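Local coordinates for ferric vibriobactin ABC transporter, periplasmic ferric vibriobactin-binding protein (Vibrio cholerae, PDB 3R5S) that probably captures the iron-loaded siderophore ferric vibriobactin in the periplasm and delivers it to an ABC transporter for iron uptake, at residues T229-T234 / Y261-N266. Sequence-based numbering, arbitrary orientation.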
ATOM      1  N   THR A 229      14.668  11.344 -14.322  1.00  8.85           N
ATOM      2  CA  THR A 229      13.376  11.646 -13.704  1.00  9.67           C
ATOM      3  C   THR A 229      13.348  11.206 -12.247  1.00  9.31           C
ATOM      4  O   THR A 229      13.905  10.164 -11.891  1.00  9.01           O
ATOM      5  CB  THR A 229      12.226  10.955 -14.469  1.00 11.06           C
ATOM      6  OG1 THR A 229      12.071  11.560 -15.758  1.00 11.30           O
ATOM      7  CG2 THR A 229      10.904  11.048 -13.706  1.00  8.90           C
ATOM      8  N   THR A 230      12.697  11.995 -11.399  1.00  8.04           N
ATOM      9  CA  THR A 230      12.531  11.601 -10.004  1.00  8.46           C
ATOM     10  C   THR A 230      11.073  11.611  -9.595  1.00  8.17           C
ATOM     11  O   THR A 230      10.364  12.600  -9.834  1.00  8.68           O
ATOM     12  CB  THR A 230      13.275  12.545  -9.051  1.00 11.92           C
ATOM     13  OG1 THR A 230      14.689  12.421  -9.255  1.00  9.07           O
ATOM     14  CG2 THR A 230      12.924  12.203  -7.608  1.00  8.23           C
ATOM     15  N   PHE A 231      10.637  10.517  -8.967  1.00  6.93           N
ATOM     16  CA  PHE A 231       9.301  10.446  -8.375  1.00  9.08           C
ATOM     17  C   PHE A 231       9.411  10.495  -6.864  1.00  8.71           C
ATOM     18  O   PHE A 231      10.166   9.731  -6.274  1.00  9.99           O
ATOM     19  CB  PHE A 231       8.584   9.165  -8.804  1.00  9.15           C
ATOM     20  CG  PHE A 231       8.161   9.164 -10.244  1.00 11.74           C
ATOM     21  CD1 PHE A 231       7.045   9.892 -10.659  1.00 10.61           C
ATOM     22  CD2 PHE A 231       8.879   8.443 -11.186  1.00  9.09           C
ATOM     23  CE1 PHE A 231       6.652   9.891 -11.992  1.00 11.39           C
ATOM     24  CE2 PHE A 231       8.488   8.444 -12.519  1.00  8.02           C
ATOM     25  CZ  PHE A 231       7.377   9.162 -12.920  1.00  9.50           C
ATOM     26  N   LEU A 232       8.649  11.393  -6.242  1.00  8.30           N
ATOM     27  CA  LEU A 232       8.759  11.650  -4.812  1.00  8.09           C
ATOM     28  C   LEU A 232       7.623  11.035  -3.999  1.00 11.73           C
ATOM     29  O   LEU A 232       6.446  11.314  -4.235  1.00 11.44           O
ATOM     30  CB  LEU A 232       8.844  13.158  -4.547  1.00  8.81           C
ATOM     31  CG  LEU A 232      10.075  13.850  -5.150  1.00 11.91           C
ATOM     32  CD1 LEU A 232       9.931  15.358  -5.090  1.00 11.20           C
ATOM     33  CD2 LEU A 232      11.323  13.406  -4.412  1.00 13.77           C
ATOM     34  N   ILE A 233       8.002  10.192  -3.045  1.00 10.67           N
ATOM     35  CA  ILE A 233       7.077   9.509  -2.153  1.00 12.08           C
ATOM     36  C   ILE A 233       6.324  10.480  -1.246  1.00 12.76           C
ATOM     37  O   ILE A 233       6.902  11.430  -0.744  1.00 11.92           O
ATOM     38  CB  ILE A 233       7.853   8.491  -1.257  1.00 17.34           C
ATOM     39  CG1 ILE A 233       8.399   7.342  -2.105  1.00 17.22           C
ATOM     40  CG2 ILE A 233       6.996   7.976  -0.131  1.00 17.58           C
ATOM     41  CD1 ILE A 233       7.377   6.736  -3.040  1.00 13.80           C
ATOM     42  N   THR A 234       5.030  10.224  -1.058  1.00 12.95           N
ATOM     43  CA  THR A 234       4.198  10.955  -0.105  1.00 13.22           C
ATOM     44  C   THR A 234       4.187  12.466  -0.343  1.00 15.25           C
ATOM     45  O   THR A 234       4.059  13.251   0.595  1.00 16.07           O
ATOM     46  CB  THR A 234       4.627  10.637   1.362  1.00 18.90           C
ATOM     47  OG1 THR A 234       4.718   9.216   1.536  1.00 20.04           O
ATOM     48  CG2 THR A 234       3.624  11.184   2.368  1.00 20.96           C
ATOM     49  N   TYR A 261       8.509  14.792  -9.946  1.00  9.23           N
ATOM     50  CA  TYR A 261       7.060  14.639  -9.874  1.00  8.70           C
ATOM     51  C   TYR A 261       6.647  13.968  -8.583  1.00 12.95           C
ATOM     52  O   TYR A 261       7.196  12.931  -8.224  1.00 14.16           O
ATOM     53  CB  TYR A 261       6.574  13.784 -11.035  1.00  9.39           C
ATOM     54  CG  TYR A 261       7.049  14.234 -12.383  1.00 10.59           C
ATOM     55  CD1 TYR A 261       6.666  15.460 -12.899  1.00 14.06           C
ATOM     56  CD2 TYR A 261       7.870  13.414 -13.156  1.00 13.05           C
ATOM     57  CE1 TYR A 261       7.094  15.863 -14.141  1.00 14.88           C
ATOM     58  CE2 TYR A 261       8.304  13.813 -14.398  1.00 12.26           C
ATOM     59  CZ  TYR A 261       7.907  15.035 -14.884  1.00 12.11           C
ATOM     60  OH  TYR A 261       8.338  15.437 -16.126  1.00 14.63           O
ATOM     61  N   GLY A 262       5.677  14.549  -7.882  1.00  8.19           N
ATOM     62  CA  GLY A 262       5.137  13.887  -6.712  1.00 10.20           C
ATOM     63  C   GLY A 262       4.345  12.634  -7.044  1.00 10.65           C
ATOM     64  O   GLY A 262       3.535  12.625  -7.973  1.00  9.07           O
ATOM     65  N   LEU A 263       4.563  11.571  -6.278  1.00  9.23           N
ATOM     66  CA  LEU A 263       3.756  10.365  -6.447  1.00 14.27           C
ATOM     67  C   LEU A 263       2.430  10.466  -5.704  1.00 13.44           C
ATOM     68  O   LEU A 263       1.579   9.578  -5.801  1.00 16.88           O
ATOM     69  CB  LEU A 263       4.509   9.114  -5.995  1.00 12.18           C
ATOM     70  CG  LEU A 263       5.453   8.454  -6.998  1.00 17.53           C
ATOM     71  CD1 LEU A 263       6.093   7.246  -6.350  1.00 19.55           C
ATOM     72  CD2 LEU A 263       4.745   8.042  -8.287  1.00 10.97           C
ATOM     73  N   GLY A 264       2.246  11.536  -4.947  1.00 15.00           N
ATOM     74  CA  GLY A 264       0.963  11.743  -4.295  1.00 16.51           C
ATOM     75  C   GLY A 264       0.990  11.482  -2.810  1.00 14.49           C
ATOM     76  O   GLY A 264       1.841  10.739  -2.316  1.00 11.56           O
ATOM     77  N   GLU A 265       0.043  12.092  -2.103  1.00 14.65           N
ATOM     78  CA  GLU A 265       0.027  12.079  -0.649  1.00 16.75           C
ATOM     79  C   GLU A 265      -0.093  10.684  -0.052  1.00 15.24           C
ATOM     80  O   GLU A 265       0.317  10.468   1.082  1.00 14.12           O
ATOM     81  CB  GLU A 265      -1.115  12.958  -0.117  1.00 20.04           C
ATOM     82  CG  GLU A 265      -0.883  14.459  -0.256  1.00 33.25           C
ATOM     83  CD  GLU A 265       0.257  14.972   0.614  1.00 32.26           C
ATOM     84  OE1 GLU A 265       0.128  14.976   1.860  1.00 39.15           O
ATOM     85  OE2 GLU A 265       1.290  15.376   0.048  1.00 33.19           O
ATOM     86  N   ASN A 266      -0.661   9.745  -0.800  1.00 11.28           N
ATOM     87  CA  ASN A 266      -0.952   8.429  -0.234  1.00 10.89           C
ATOM     88  C   ASN A 266       0.012   7.336  -0.700  1.00 14.24           C
ATOM     89  O   ASN A 266      -0.264   6.149  -0.538  1.00 10.43           O
ATOM     90  CB  ASN A 266      -2.392   8.017  -0.553  1.00 14.15           C
ATOM     91  CG  ASN A 266      -3.414   9.020  -0.056  1.00 10.83           C
ATOM     92  OD1 ASN A 266      -3.249   9.613   1.007  1.00 15.93           O
ATOM     93  ND2 ASN A 266      -4.490   9.204  -0.819  1.00 13.03           N
TER
HETATM   94  O   HOH W   1       1.548   8.224   1.941  1.00 14.95           O
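The rings of Phe-231 and Tyr-261 lie on the same face of the sheet, their planes turned 43° apart, and meet obliquely where Phe-231 CE1 comes 3.9 Å from Tyr-261 CD2. Thr-229, on that face too, brings its CG2 methyl to the edge of the tyrosine ring, near its plane and 3.9 Å from CE2; the methyl stands anti to the backbone N (OG1 at chi1 -69°). Phe-286, from helix 272-286, meets the Tyr-261 ring edge-to-face. On the other flank of Phe-231, Leu-263 crosses the phenylalanine side chain at about a right angle: its CG sits 3.7 Å from Phe-231 CB, while CD2 touches CD1 of the ring. The second methyl of Leu-263, CD1, reaches Ile-233 CD1 at 3.6 Å. The two strands, 229-232 and 260-262, run parallel side by side, 260-262 being one of the two edge strands of a five-stranded mixed sheet in a periplasmic binding protein of solute-binding family 8, with helix 272-286 packed over the face carrying Phe-231. Tyr-261 grips the adjacent strand on both sides of Phe-231: its N donates to Thr-230 O nearly head-on (C=O...N angle 170°), and its O accepts from Leu-232 N. Leu-232 O then receives Leu-263 N at 2.8 Å, carrying the parallel pairing one step further along both chains. Leu-232 itself packs on the opposite face, against Ala-240 and Phe-243 of helix 237-244. Farther along, Thr-234 CG2 lies 3.6 Å from Glu-265 O, and a water donates to that carbonyl while bonding weakly to Thr-234 OG1. The Glu-265 side chain, bent at chi2, turns its OE2 to Gln-239 NE2.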